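Local coordinates for mandelate racemase / muconate lactonizing enzyme, C-terminal domain protein (Labrenzia alexandrii, PDB 4E5T) that is of unknown specific function but, as an enolase-superfamily protein that binds magnesium, probably acts on a carboxylate substrate as mandelate racemase and muconate lactonizing enzyme do, at residues A[5-10]-A[54-59]; A[124-129]-A[365-370]; A[176-181]-A[394-399]; A[246-251]-A[275-280]; A[183-188]-A[218-223]. All coordinates share one frame; numbering follows the deposited sequence.

Contact 1: A[5-10]-A[54-59]; sequences SDIETF and MAEDVF
Strand 5-10 and helix 54-59 belong to the N-terminal capping domain of the enolase superfamily, where a three-stranded antiparallel sheet packs on helices. The strand is one of the two edge strands of this sheet within the chain. The helix runs nearly antiparallel to it, at 169°, with the axes 8.9 Å apart. The packed part centres on Ile7 and Phe59. Ile7 lays CB over one face of the Phe59 ring, toward its rim, in a CH-pi contact. Its CG2 comes 3.4 Å from CD2 of Phe59, and its CD1 reaches along the helix to Ala55. Ser5 sits at the edge of the same ring. Ser5 and Asp6 both face Val30, a classic beta bulge. Leu98 of helix 89-110 and Leu29 of strand 23-31 also cover Ile7. The other end is looser. Thr9 CG2 stays 4.1 Å from Ala55 CB. Exposed Glu56 stretches its chain back to the strand. There Thr9 OG1 gives Glu56 OE2 a weak hydrogen bond of 3.3 Å.

Contact 2: A[124-129]-A[365-370]; sequences ERLRSY and IIPSQE
A short antiparallel pairing joins the first strand of the barrel domain, 126-131, to strand 364-366 of a beta hairpin late in the chain. Leu126 and Ile365 form a hydrogen-bonded pair. Leu126 N donates to Ile365 O at 2.8 Å, nearly straight at 168°. Ile365 N returns a bond of 2.9 Å to Leu126 O, more bent at 145° and aimed at a lone pair. Arg125 CA adds a CH contact to Ile365 O. Strand 126-131 also pairs in parallel with 169-172 and 340-342, as barrel strands do, so the hairpin is an antiparallel branch on the TIM-barrel sheet. Leu126 and Ile365 point to the same face and meet CB to CB at 3.9 Å. Ile328 of helix 321-332 and Leu340 touch both. Beyond the pair, Pro367 turns its ring to strand 126-129. Its CG lies 4.0 Å from Leu126 CD1, and its CD rests 3.4 Å from Glu124 O. Ser128 CB sits near Ile365 CG1, while Ser128 OG bonds to Ser342 and Trp360.

Contact 3: A[176-181]-A[394-399]; sequences GAYTIY and LGFQET
Segment 394-399 starts at Leu394, whose CD2 lies 3.7 Å from OH of Tyr178, the two side chains crossing at about a right angle. Gly395 follows, with its O beside CE2 of the same tyrosine. Phe396 shares the apolar contact with Tyr178 and Ile180. Its CD1 meets the edge of the Tyr178 ring near its plane, and the two rings are turned 76° to each other. Phe396 CB touches Ile180 CG2 at 3.6 Å. Tyr83 of a neighbouring subunit meets both rings. Gln397 ties the backbones together: its N donates to Tyr178 O at 2.7 Å and 168°, and its O accepts from Ile180 N at 3.1 Å, with the donor above the carbonyl plane. Its extended side chain runs beside Thr179 and ends with NE2 3.4 Å from Ala177 CB. Glu398 lays CG near Ile180 CG2. Thr399 brings its O to within 3.2 Å of Thr179 CG2. Thr179 OG1 itself accepts from Tyr181 N in an ST turn and also bonds to Asp182. A single backbone bridge, Thr179 with Gln397, thus fastens the C-terminal tail to the loop after barrel strand 169-172, at the magnesium-bearing mouth of a TIM-type barrel.

Contact 4: A[246-251]-A[275-280]; sequences EKPEDM and SRVLET
This is a helix-to-helix contact between two neighbouring outer helices of the barrel domain. The first turn of helix 248-257 meets residues 275-280 of the next helix, and strand 262-264 lies between them in the chain. No hydrogen bond crosses, so the fit rests on side-chain packing. Pro248 opens its helix right after the N-cap residue Lys247 and is the central piece. Its CG presses on the aliphatic part of Arg276, 3.7 Å from CD, and the same CG lies 4.3 Å from Val277 CG2. Pro248 CB also faces Thr280 OG1 at 3.8 Å. That hydroxyl bonds back to Arg276 O at 2.8 Å, an oxygen that also accepts from Thr280 N. Thr280 CG2 turns instead to Glu249, 4.1 Å from its CG. An alanine at Thr280 would lose both branches and would probably leave the packing against Pro248 and Glu249 looser, with one donor fewer at Arg276 O. Glu249 bends at its second torsion, which brings OE2 to 4.1 Å from Arg276 NE, beyond a salt bridge. Arg276 NE instead pairs with Glu249 of a neighbouring subunit, and its NH2 bonds to Glu246 O there. Arg276 therefore lies near two glutamate carboxylates, one from each subunit, which would be expected to stabilise its positive charge at this subunit interface.

Contact 5: A[183-188]-A[218-223]; sequences GHQPSL and QFTVSG
The backbones of 183-188 and 218-223 meet in a single bridge between His184 and Phe219. The segments lie after barrel strands 169-172 and 210-213 of the TIM-type domain and run into the starts of helices 188-205 and 221-231. His184 N donates to Gln218 O at 2.7 Å, and Thr220 N donates to a lone pair of His184 O at 3.1 Å. Gly183, which follows a cis peptide bond, and Gly223 both lie where a CB would clash, Gly183 against Phe219 O and Gly223 against Pro186 CD. The His184 ring stands in the crowded position between N and carbonyl carbon, chi1 69°. This puts it alongside Gln218 and Phe219. Its CE1 touches Gln218 CB at 3.5 Å. The edge of Phe219 points to the His184 face, an offset edge-to-face pair with planes at 64°. His184 ND1 bonds to Asp182. An alanine at His184 would lose the ring, and would probably leave the Phe219 edge less well packed and Asp182 without this partner. Gln218 CB covers one face of Phe219, while the side chain's own amide bonds to His216 and Asp173. Gln185 bends at its second torsion so that OE1 reaches Gly223 CA. At the far end Pro186 CB packs 3.5 Å from Phe219 CE1.

How the contacts relate
Contacts 2, 4 and 5 lie in the barrel domain and contact 3 ties the C-terminal tail to it, while contact 1 belongs to the capping domain, about 41 Å between centres from contact 5. Contacts 3 and 5 adjoin, with centres about 13 Å apart. Gly176 O and Gln218 NE2 lie 2.7 Å apart, a probable hydrogen bond that joins them. Both are near the magnesium held by Glu240 and Glu266: the side chain of Leu394 is about 7 Å from the ion and that of Gln218 about 9 Å. Contact 5 also touches contact 4, through Val221 CG2 and Asp250 O. Contacts 1, 3, 4 and 5 all reach neighbouring subunits; no other chain touches contact 2.

Contact 1: A[5-10]-A[54-59]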
# COMPACT_ATOMS: atom_id res chain seq x y z
N SER A 5 32.78 -29.29 27.07
CA SER A 5 34.06 -29.18 27.74
C SER A 5 35.18 -28.78 26.79
O SER A 5 36.06 -27.98 27.13
CB SER A 5 34.41 -30.52 28.38
OG SER A 5 34.85 -30.33 29.70
N ASP A 6 35.14 -29.34 25.59
CA ASP A 6 36.28 -29.29 24.70
C ASP A 6 35.84 -29.20 23.25
O ASP A 6 34.82 -29.78 22.85
CB ASP A 6 37.16 -30.52 24.88
CG ASP A 6 38.06 -30.41 26.10
OD1 ASP A 6 38.85 -29.44 26.16
OD2 ASP A 6 37.97 -31.30 26.98
N ILE A 7 36.63 -28.46 22.49
CA ILE A 7 36.43 -28.32 21.06
C ILE A 7 37.74 -28.67 20.34
O ILE A 7 38.84 -28.37 20.83
CB ILE A 7 35.93 -26.89 20.70
CG1 ILE A 7 35.70 -26.78 19.18
CG2 ILE A 7 36.90 -25.83 21.19
CD1 ILE A 7 35.14 -25.44 18.73
N GLU A 8 37.61 -29.37 19.22
CA GLU A 8 38.70 -29.44 18.26
C GLU A 8 38.13 -28.91 16.94
O GLU A 8 36.95 -29.09 16.66
CB GLU A 8 39.27 -30.86 18.12
CG GLU A 8 40.45 -30.93 17.15
CD GLU A 8 41.14 -32.30 17.06
OE1 GLU A 8 40.47 -33.34 17.29
OE2 GLU A 8 42.37 -32.32 16.76
N THR A 9 38.96 -28.21 16.17
CA THR A 9 38.56 -27.77 14.84
C THR A 9 39.43 -28.47 13.81
O THR A 9 40.55 -28.88 14.10
CB THR A 9 38.67 -26.23 14.63
OG1 THR A 9 39.97 -25.76 15.00
CG2 THR A 9 37.61 -25.49 15.44
N PHE A 10 38.87 -28.61 12.62
CA PHE A 10 39.55 -29.25 11.51
C PHE A 10 39.34 -28.39 10.28
O PHE A 10 38.22 -28.03 9.94
CB PHE A 10 38.96 -30.64 11.25
CG PHE A 10 38.88 -31.52 12.47
CD1 PHE A 10 37.93 -31.28 13.46
CD2 PHE A 10 39.73 -32.60 12.61
CE1 PHE A 10 37.85 -32.09 14.57
CE2 PHE A 10 39.65 -33.42 13.72
CZ PHE A 10 38.71 -33.16 14.70
N MET A 54 38.12 -18.50 15.25
CA MET A 54 36.87 -17.85 15.67
C MET A 54 35.96 -18.86 16.38
O MET A 54 35.43 -18.60 17.48
CB MET A 54 36.14 -17.21 14.47
CG MET A 54 36.82 -15.95 13.88
SD MET A 54 36.12 -15.47 12.29
CE MET A 54 37.57 -14.97 11.37
N ALA A 55 35.78 -20.02 15.75
CA ALA A 55 35.00 -21.09 16.35
C ALA A 55 35.51 -21.36 17.76
O ALA A 55 34.73 -21.43 18.71
CB ALA A 55 35.06 -22.34 15.51
N GLU A 56 36.83 -21.45 17.89
CA GLU A 56 37.46 -21.65 19.18
C GLU A 56 37.19 -20.54 20.18
O GLU A 56 36.84 -20.82 21.33
CB GLU A 56 38.95 -21.79 18.99
CG GLU A 56 39.36 -23.16 18.55
CD GLU A 56 40.85 -23.25 18.34
OE1 GLU A 56 41.60 -22.56 19.08
OE2 GLU A 56 41.27 -23.98 17.41
N ASP A 57 37.36 -19.29 19.75
CA ASP A 57 37.08 -18.11 20.58
C ASP A 57 35.62 -18.10 21.04
O ASP A 57 35.35 -17.92 22.24
CB ASP A 57 37.44 -16.80 19.86
CG ASP A 57 37.08 -15.55 20.67
OD1 ASP A 57 35.94 -15.04 20.53
OD2 ASP A 57 37.93 -15.06 21.44
N VAL A 58 34.69 -18.30 20.11
CA VAL A 58 33.28 -18.37 20.50
C VAL A 58 33.00 -19.49 21.52
O VAL A 58 32.38 -19.23 22.55
CB VAL A 58 32.34 -18.51 19.29
CG1 VAL A 58 30.90 -18.62 19.76
CG2 VAL A 58 32.50 -17.35 18.33
N PHE A 59 33.45 -20.72 21.24
CA PHE A 59 33.23 -21.86 22.14
C PHE A 59 33.74 -21.60 23.57
O PHE A 59 33.11 -22.00 24.55
CB PHE A 59 33.85 -23.16 21.61
CG PHE A 59 33.68 -24.33 22.54
CD1 PHE A 59 32.53 -25.12 22.50
CD2 PHE A 59 34.67 -24.65 23.48
CE1 PHE A 59 32.36 -26.21 23.37
CE2 PHE A 59 34.52 -25.74 24.35
CZ PHE A 59 33.36 -26.51 24.29

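Contact 2: A[124-129]-A[365-370]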
# COMPACT_ATOMS: atom_id res chain seq x y z
N GLU A 124 10.83 -41.13 3.85
CA GLU A 124 11.64 -42.33 3.93
C GLU A 124 12.80 -42.19 2.96
O GLU A 124 13.83 -42.85 3.11
CB GLU A 124 10.80 -43.60 3.69
CG GLU A 124 9.89 -44.03 4.87
CD GLU A 124 10.64 -44.24 6.22
OE1 GLU A 124 11.89 -44.31 6.24
OE2 GLU A 124 9.95 -44.35 7.26
N ARG A 125 12.61 -41.31 1.98
CA ARG A 125 13.65 -40.99 1.00
C ARG A 125 13.60 -39.51 0.67
O ARG A 125 12.53 -38.90 0.65
CB ARG A 125 13.49 -41.85 -0.26
CG ARG A 125 12.07 -41.87 -0.79
CD ARG A 125 11.94 -42.64 -2.11
NE ARG A 125 10.83 -42.12 -2.91
CZ ARG A 125 10.61 -42.40 -4.19
NH1 ARG A 125 9.58 -41.86 -4.83
NH2 ARG A 125 11.43 -43.22 -4.85
N LEU A 126 14.76 -38.92 0.43
CA LEU A 126 14.86 -37.49 0.16
C LEU A 126 15.25 -37.25 -1.29
O LEU A 126 16.37 -37.56 -1.69
CB LEU A 126 15.91 -36.87 1.07
CG LEU A 126 15.61 -37.03 2.56
CD1 LEU A 126 16.71 -36.48 3.44
CD2 LEU A 126 14.31 -36.34 2.87
N ARG A 127 14.32 -36.74 -2.09
CA ARG A 127 14.63 -36.38 -3.48
C ARG A 127 15.92 -35.54 -3.63
O ARG A 127 16.16 -34.60 -2.88
CB ARG A 127 13.45 -35.66 -4.12
CG ARG A 127 13.64 -35.39 -5.60
CD ARG A 127 12.42 -34.73 -6.19
NE ARG A 127 12.61 -34.37 -7.59
CZ ARG A 127 11.95 -33.41 -8.21
NH1 ARG A 127 11.05 -32.69 -7.55
NH2 ARG A 127 12.18 -33.15 -9.49
N SER A 128 16.74 -35.88 -4.61
CA SER A 128 18.08 -35.32 -4.71
C SER A 128 18.37 -34.70 -6.07
O SER A 128 17.75 -35.06 -7.07
CB SER A 128 19.11 -36.42 -4.41
OG SER A 128 20.23 -36.34 -5.27
N TYR A 129 19.32 -33.77 -6.12
CA TYR A 129 19.75 -33.20 -7.39
C TYR A 129 21.24 -32.89 -7.39
O TYR A 129 21.88 -32.79 -6.33
CB TYR A 129 18.95 -31.94 -7.75
CG TYR A 129 19.39 -30.67 -7.08
CD1 TYR A 129 20.43 -29.90 -7.60
CD2 TYR A 129 18.75 -30.20 -5.93
CE1 TYR A 129 20.84 -28.72 -7.00
CE2 TYR A 129 19.15 -29.02 -5.32
CZ TYR A 129 20.20 -28.29 -5.86
OH TYR A 129 20.61 -27.12 -5.28
N ILE A 365 18.47 -39.57 -1.37
CA ILE A 365 19.19 -39.79 -0.15
C ILE A 365 18.29 -40.62 0.74
O ILE A 365 17.09 -40.36 0.81
CB ILE A 365 19.45 -38.47 0.57
CG1 ILE A 365 20.20 -37.50 -0.33
CG2 ILE A 365 20.19 -38.70 1.88
CD1 ILE A 365 21.35 -38.14 -1.01
N ILE A 366 18.85 -41.63 1.40
CA ILE A 366 18.11 -42.37 2.42
C ILE A 366 18.67 -42.01 3.79
O ILE A 366 19.85 -42.28 4.09
CB ILE A 366 18.13 -43.92 2.21
CG1 ILE A 366 17.14 -44.36 1.13
CG2 ILE A 366 17.65 -44.60 3.45
CD1 ILE A 366 17.50 -43.97 -0.26
N PRO A 367 17.84 -41.36 4.62
CA PRO A 367 18.25 -40.89 5.95
C PRO A 367 18.75 -42.00 6.85
O PRO A 367 18.14 -43.09 6.93
CB PRO A 367 16.96 -40.30 6.53
CG PRO A 367 16.15 -39.96 5.36
CD PRO A 367 16.45 -41.00 4.34
N SER A 368 19.85 -41.71 7.52
CA SER A 368 20.34 -42.54 8.61
C SER A 368 19.30 -42.64 9.74
O SER A 368 18.50 -41.73 9.96
CB SER A 368 21.66 -41.96 9.12
OG SER A 368 22.23 -42.76 10.13
N GLN A 369 19.34 -43.74 10.47
CA GLN A 369 18.48 -43.92 11.63
C GLN A 369 19.33 -43.97 12.89
O GLN A 369 18.85 -44.23 14.00
CB GLN A 369 17.61 -45.18 11.47
CG GLN A 369 16.38 -44.98 10.59
CD GLN A 369 15.91 -46.27 9.93
OE1 GLN A 369 15.12 -46.24 8.99
NE2 GLN A 369 16.38 -47.40 10.44
N GLU A 370 20.62 -43.68 12.71
CA GLU A 370 21.57 -43.60 13.81
C GLU A 370 21.35 -42.31 14.59
O GLU A 370 20.74 -41.38 14.07
CB GLU A 370 22.98 -43.70 13.26
CG GLU A 370 23.34 -45.13 12.82
CD GLU A 370 23.02 -46.17 13.91
OE1 GLU A 370 23.66 -46.12 15.00
OE2 GLU A 370 22.13 -47.03 13.66

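Contact 3: A[176-181]-A[394-399]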
# COMPACT_ATOMS: atom_id res chain seq x y z
N GLY A 176 26.58 -16.81 -17.35
CA GLY A 176 27.71 -15.90 -17.38
C GLY A 176 28.29 -15.55 -16.02
O GLY A 176 27.66 -15.78 -14.99
N ALA A 177 29.48 -14.97 -16.01
CA ALA A 177 30.25 -14.75 -14.79
C ALA A 177 29.51 -13.90 -13.78
O ALA A 177 28.69 -13.06 -14.16
CB ALA A 177 31.61 -14.13 -15.10
N TYR A 178 29.80 -14.14 -12.51
CA TYR A 178 29.33 -13.28 -11.43
C TYR A 178 30.48 -12.42 -10.90
O TYR A 178 31.56 -12.94 -10.63
CB TYR A 178 28.63 -14.08 -10.32
CG TYR A 178 29.25 -15.40 -9.91
CD1 TYR A 178 29.08 -16.54 -10.69
CD2 TYR A 178 29.95 -15.52 -8.72
CE1 TYR A 178 29.61 -17.77 -10.29
CE2 TYR A 178 30.49 -16.74 -8.31
CZ TYR A 178 30.32 -17.86 -9.10
OH TYR A 178 30.86 -19.07 -8.71
N THR A 179 30.24 -11.12 -10.78
CA THR A 179 31.30 -10.15 -10.45
C THR A 179 31.05 -9.36 -9.17
O THR A 179 29.94 -9.29 -8.65
CB THR A 179 31.50 -9.09 -11.57
OG1 THR A 179 30.48 -8.08 -11.48
CG2 THR A 179 31.48 -9.73 -12.95
N ILE A 180 32.11 -8.72 -8.68
CA ILE A 180 32.04 -7.93 -7.46
C ILE A 180 31.22 -6.65 -7.64
O ILE A 180 31.00 -5.90 -6.69
CB ILE A 180 33.44 -7.55 -6.99
CG1 ILE A 180 34.16 -6.78 -8.11
CG2 ILE A 180 34.21 -8.80 -6.60
CD1 ILE A 180 35.47 -6.17 -7.69
N TYR A 181 30.78 -6.39 -8.87
CA TYR A 181 30.05 -5.17 -9.15
C TYR A 181 28.61 -5.46 -9.53
O TYR A 181 27.92 -4.60 -10.09
CB TYR A 181 30.75 -4.41 -10.27
CG TYR A 181 32.13 -3.92 -9.90
CD1 TYR A 181 32.35 -3.20 -8.74
CD2 TYR A 181 33.23 -4.18 -10.72
CE1 TYR A 181 33.61 -2.74 -8.41
CE2 TYR A 181 34.48 -3.74 -10.39
CZ TYR A 181 34.67 -3.02 -9.24
OH TYR A 181 35.92 -2.58 -8.93
N LEU A 394 35.36 -19.82 -2.13
CA LEU A 394 34.59 -19.43 -3.31
C LEU A 394 34.75 -17.93 -3.55
O LEU A 394 34.96 -17.17 -2.61
CB LEU A 394 33.12 -19.75 -3.06
CG LEU A 394 32.33 -20.51 -4.11
CD1 LEU A 394 30.90 -20.65 -3.64
CD2 LEU A 394 32.41 -19.84 -5.49
N GLY A 395 34.66 -17.49 -4.81
CA GLY A 395 34.95 -16.09 -5.12
C GLY A 395 34.30 -15.57 -6.39
O GLY A 395 33.87 -16.35 -7.23
N PHE A 396 34.24 -14.25 -6.51
CA PHE A 396 33.64 -13.56 -7.66
C PHE A 396 34.66 -13.33 -8.78
O PHE A 396 35.87 -13.51 -8.58
CB PHE A 396 33.13 -12.18 -7.24
CG PHE A 396 31.78 -12.17 -6.55
CD1 PHE A 396 30.61 -12.23 -7.28
CD2 PHE A 396 31.70 -12.04 -5.16
CE1 PHE A 396 29.37 -12.19 -6.65
CE2 PHE A 396 30.46 -12.01 -4.51
CZ PHE A 396 29.30 -12.09 -5.26
N GLN A 397 34.17 -12.92 -9.95
CA GLN A 397 35.02 -12.28 -10.98
C GLN A 397 35.23 -10.78 -10.66
O GLN A 397 34.28 -10.04 -10.45
CB GLN A 397 34.42 -12.46 -12.38
CG GLN A 397 35.27 -11.82 -13.49
CD GLN A 397 34.61 -11.84 -14.85
OE1 GLN A 397 33.96 -10.87 -15.26
NE2 GLN A 397 34.76 -12.95 -15.58
N GLU A 398 36.48 -10.33 -10.63
CA GLU A 398 36.77 -8.97 -10.15
C GLU A 398 36.93 -7.93 -11.26
O GLU A 398 37.35 -6.80 -11.00
CB GLU A 398 37.98 -8.97 -9.21
CG GLU A 398 37.77 -9.82 -7.96
CD GLU A 398 39.02 -9.92 -7.11
OE1 GLU A 398 38.92 -10.41 -5.96
OE2 GLU A 398 40.11 -9.51 -7.59
N THR A 399 36.62 -8.32 -12.49
CA THR A 399 36.44 -7.34 -13.56
C THR A 399 34.93 -7.12 -13.71
O THR A 399 34.13 -7.97 -13.32
CB THR A 399 37.07 -7.81 -14.91
OG1 THR A 399 36.41 -8.99 -15.39
CG2 THR A 399 38.55 -8.10 -14.73

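Contact 4: A[246-251]-A[275-280]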
# COMPACT_ATOMS: atom_id res chain seq x y z
N GLU A 246 21.00 -8.31 -0.74
CA GLU A 246 20.69 -7.15 0.15
C GLU A 246 19.24 -6.63 0.23
O GLU A 246 18.80 -6.21 1.31
CB GLU A 246 21.58 -5.96 -0.19
CG GLU A 246 23.05 -6.25 -0.11
CD GLU A 246 23.67 -6.42 -1.47
OE1 GLU A 246 22.92 -6.66 -2.43
OE2 GLU A 246 24.91 -6.28 -1.57
N LYS A 247 18.52 -6.61 -0.90
CA LYS A 247 17.13 -6.14 -0.95
C LYS A 247 16.15 -7.21 -1.44
O LYS A 247 15.92 -7.31 -2.63
CB LYS A 247 16.98 -4.90 -1.86
CG LYS A 247 17.62 -3.57 -1.38
CD LYS A 247 17.19 -3.17 0.03
CE LYS A 247 17.57 -1.72 0.35
NZ LYS A 247 16.81 -0.76 -0.52
N PRO A 248 15.56 -8.00 -0.52
CA PRO A 248 14.50 -8.93 -0.96
C PRO A 248 13.32 -8.22 -1.63
O PRO A 248 12.66 -8.84 -2.47
CB PRO A 248 14.06 -9.60 0.35
CG PRO A 248 15.24 -9.54 1.23
CD PRO A 248 15.98 -8.26 0.87
N GLU A 249 13.05 -6.97 -1.27
CA GLU A 249 11.93 -6.22 -1.87
C GLU A 249 12.05 -6.19 -3.39
O GLU A 249 11.05 -6.29 -4.10
CB GLU A 249 11.86 -4.78 -1.32
CG GLU A 249 11.33 -4.64 0.09
CD GLU A 249 12.44 -4.69 1.14
OE1 GLU A 249 13.58 -5.05 0.77
OE2 GLU A 249 12.16 -4.38 2.32
N ASP A 250 13.28 -6.06 -3.87
CA ASP A 250 13.56 -6.00 -5.30
C ASP A 250 13.44 -7.36 -5.93
O ASP A 250 13.09 -7.47 -7.09
CB ASP A 250 14.98 -5.48 -5.54
CG ASP A 250 15.10 -3.99 -5.36
OD1 ASP A 250 14.09 -3.27 -5.48
OD2 ASP A 250 16.24 -3.54 -5.12
N MET A 251 13.77 -8.40 -5.19
CA MET A 251 13.75 -9.73 -5.76
C MET A 251 12.30 -10.06 -6.03
O MET A 251 11.98 -10.75 -7.00
CB MET A 251 14.40 -10.75 -4.82
CG MET A 251 14.63 -12.13 -5.44
SD MET A 251 15.61 -13.27 -4.41
CE MET A 251 17.28 -13.00 -5.00
N SER A 275 12.46 -14.23 7.15
CA SER A 275 11.19 -13.59 7.42
C SER A 275 10.89 -12.55 6.32
O SER A 275 9.82 -12.55 5.71
CB SER A 275 11.22 -12.94 8.79
OG SER A 275 10.07 -12.13 8.98
N ARG A 276 11.85 -11.67 6.06
CA ARG A 276 11.67 -10.67 5.01
C ARG A 276 11.48 -11.28 3.60
O ARG A 276 10.62 -10.81 2.83
CB ARG A 276 12.82 -9.66 5.02
CG ARG A 276 12.73 -8.61 3.91
CD ARG A 276 13.82 -7.56 4.03
NE ARG A 276 13.70 -6.82 5.27
CZ ARG A 276 14.49 -7.00 6.33
NH1 ARG A 276 15.48 -7.88 6.27
NH2 ARG A 276 14.29 -6.28 7.43
N VAL A 277 12.27 -12.29 3.27
CA VAL A 277 12.14 -12.99 1.99
C VAL A 277 10.70 -13.48 1.84
O VAL A 277 10.03 -13.19 0.85
CB VAL A 277 13.09 -14.22 1.87
CG1 VAL A 277 12.62 -15.15 0.77
CG2 VAL A 277 14.53 -13.81 1.62
N LEU A 278 10.24 -14.22 2.83
CA LEU A 278 8.91 -14.80 2.79
C LEU A 278 7.83 -13.74 2.64
O LEU A 278 7.00 -13.83 1.75
CB LEU A 278 8.66 -15.64 4.03
CG LEU A 278 9.54 -16.88 4.02
CD1 LEU A 278 9.37 -17.69 5.31
CD2 LEU A 278 9.24 -17.70 2.77
N GLU A 279 7.86 -12.74 3.51
CA GLU A 279 6.80 -11.75 3.55
C GLU A 279 6.74 -10.86 2.32
O GLU A 279 5.65 -10.53 1.83
CB GLU A 279 6.86 -10.95 4.84
CG GLU A 279 6.27 -11.72 5.99
CD GLU A 279 6.75 -11.25 7.34
OE1 GLU A 279 7.44 -10.20 7.39
OE2 GLU A 279 6.45 -11.94 8.33
N THR A 280 7.91 -10.50 1.79
CA THR A 280 7.94 -9.66 0.60
C THR A 280 7.58 -10.47 -0.62
O THR A 280 7.30 -9.90 -1.66
CB THR A 280 9.32 -9.02 0.34
OG1 THR A 280 10.29 -10.05 0.15
CG2 THR A 280 9.75 -8.12 1.49

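Contact 5: A[183-188]-A[218-223]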
# COMPACT_ATOMS: atom_id res chain seq x y z
N GLY A 183 24.53 -6.11 -9.11
CA GLY A 183 24.01 -6.77 -10.30
C GLY A 183 24.35 -6.08 -11.60
O GLY A 183 24.56 -4.86 -11.67
N HIS A 184 24.42 -6.87 -12.67
CA HIS A 184 24.69 -6.32 -13.99
C HIS A 184 23.61 -6.74 -14.99
O HIS A 184 22.58 -7.27 -14.61
CB HIS A 184 26.08 -6.76 -14.46
CG HIS A 184 26.18 -8.22 -14.76
ND1 HIS A 184 26.61 -9.14 -13.83
CD2 HIS A 184 25.90 -8.92 -15.88
CE1 HIS A 184 26.60 -10.34 -14.37
NE2 HIS A 184 26.17 -10.24 -15.62
N GLN A 185 23.86 -6.51 -16.27
CA GLN A 185 22.86 -6.80 -17.29
C GLN A 185 23.31 -7.98 -18.19
O GLN A 185 24.48 -8.04 -18.61
CB GLN A 185 22.58 -5.53 -18.10
CG GLN A 185 21.30 -5.53 -18.90
CD GLN A 185 20.08 -5.10 -18.10
OE1 GLN A 185 18.97 -5.55 -18.38
NE2 GLN A 185 20.28 -4.22 -17.12
N PRO A 186 22.39 -8.92 -18.49
CA PRO A 186 22.85 -10.06 -19.30
C PRO A 186 23.21 -9.61 -20.69
O PRO A 186 22.55 -8.74 -21.26
CB PRO A 186 21.62 -10.99 -19.35
CG PRO A 186 20.47 -10.14 -19.07
CD PRO A 186 20.95 -8.98 -18.21
N SER A 187 24.29 -10.17 -21.22
CA SER A 187 24.61 -9.92 -22.62
C SER A 187 23.65 -10.73 -23.46
O SER A 187 23.02 -11.66 -22.96
CB SER A 187 26.04 -10.35 -22.92
OG SER A 187 26.10 -11.76 -23.06
N LEU A 188 23.54 -10.40 -24.74
CA LEU A 188 22.73 -11.20 -25.65
C LEU A 188 23.27 -12.62 -25.78
O LEU A 188 22.50 -13.57 -25.92
CB LEU A 188 22.57 -10.51 -27.00
CG LEU A 188 21.81 -9.18 -26.92
CD1 LEU A 188 21.81 -8.47 -28.24
CD2 LEU A 188 20.38 -9.40 -26.44
N GLN A 218 23.71 -12.66 -10.48
CA GLN A 218 24.32 -11.86 -11.54
C GLN A 218 23.60 -10.55 -11.78
O GLN A 218 24.23 -9.49 -11.91
CB GLN A 218 24.35 -12.61 -12.87
CG GLN A 218 25.50 -13.57 -13.06
CD GLN A 218 25.19 -14.95 -12.51
OE1 GLN A 218 24.55 -15.08 -11.46
NE2 GLN A 218 25.61 -15.98 -13.23
N PHE A 219 22.28 -10.63 -11.86
CA PHE A 219 21.53 -9.59 -12.55
C PHE A 219 20.86 -8.58 -11.65
O PHE A 219 20.68 -8.79 -10.46
CB PHE A 219 20.57 -10.23 -13.54
CG PHE A 219 21.23 -11.28 -14.41
CD1 PHE A 219 22.20 -10.91 -15.34
CD2 PHE A 219 20.91 -12.62 -14.27
CE1 PHE A 219 22.82 -11.87 -16.13
CE2 PHE A 219 21.53 -13.57 -15.05
CZ PHE A 219 22.48 -13.20 -15.98
N THR A 220 20.56 -7.43 -12.24
CA THR A 220 19.67 -6.48 -11.64
C THR A 220 18.30 -7.01 -11.95
O THR A 220 18.17 -7.94 -12.74
CB THR A 220 19.81 -5.09 -12.27
OG1 THR A 220 19.37 -5.13 -13.64
CG2 THR A 220 21.25 -4.62 -12.17
N VAL A 221 17.29 -6.44 -11.31
CA VAL A 221 15.92 -6.86 -11.51
C VAL A 221 15.50 -6.84 -12.98
O VAL A 221 14.96 -7.82 -13.48
CB VAL A 221 14.96 -6.02 -10.65
CG1 VAL A 221 13.51 -6.28 -11.03
CG2 VAL A 221 15.21 -6.32 -9.18
N SER A 222 15.78 -5.75 -13.68
CA SER A 222 15.44 -5.68 -15.10
C SER A 222 16.15 -6.79 -15.91
O SER A 222 15.55 -7.42 -16.77
CB SER A 222 15.76 -4.30 -15.67
OG SER A 222 17.13 -3.96 -15.50
N GLY A 223 17.42 -7.02 -15.62
CA GLY A 223 18.17 -8.00 -16.37
C GLY A 223 17.63 -9.38 -16.11
O GLY A 223 17.58 -10.22 -17.00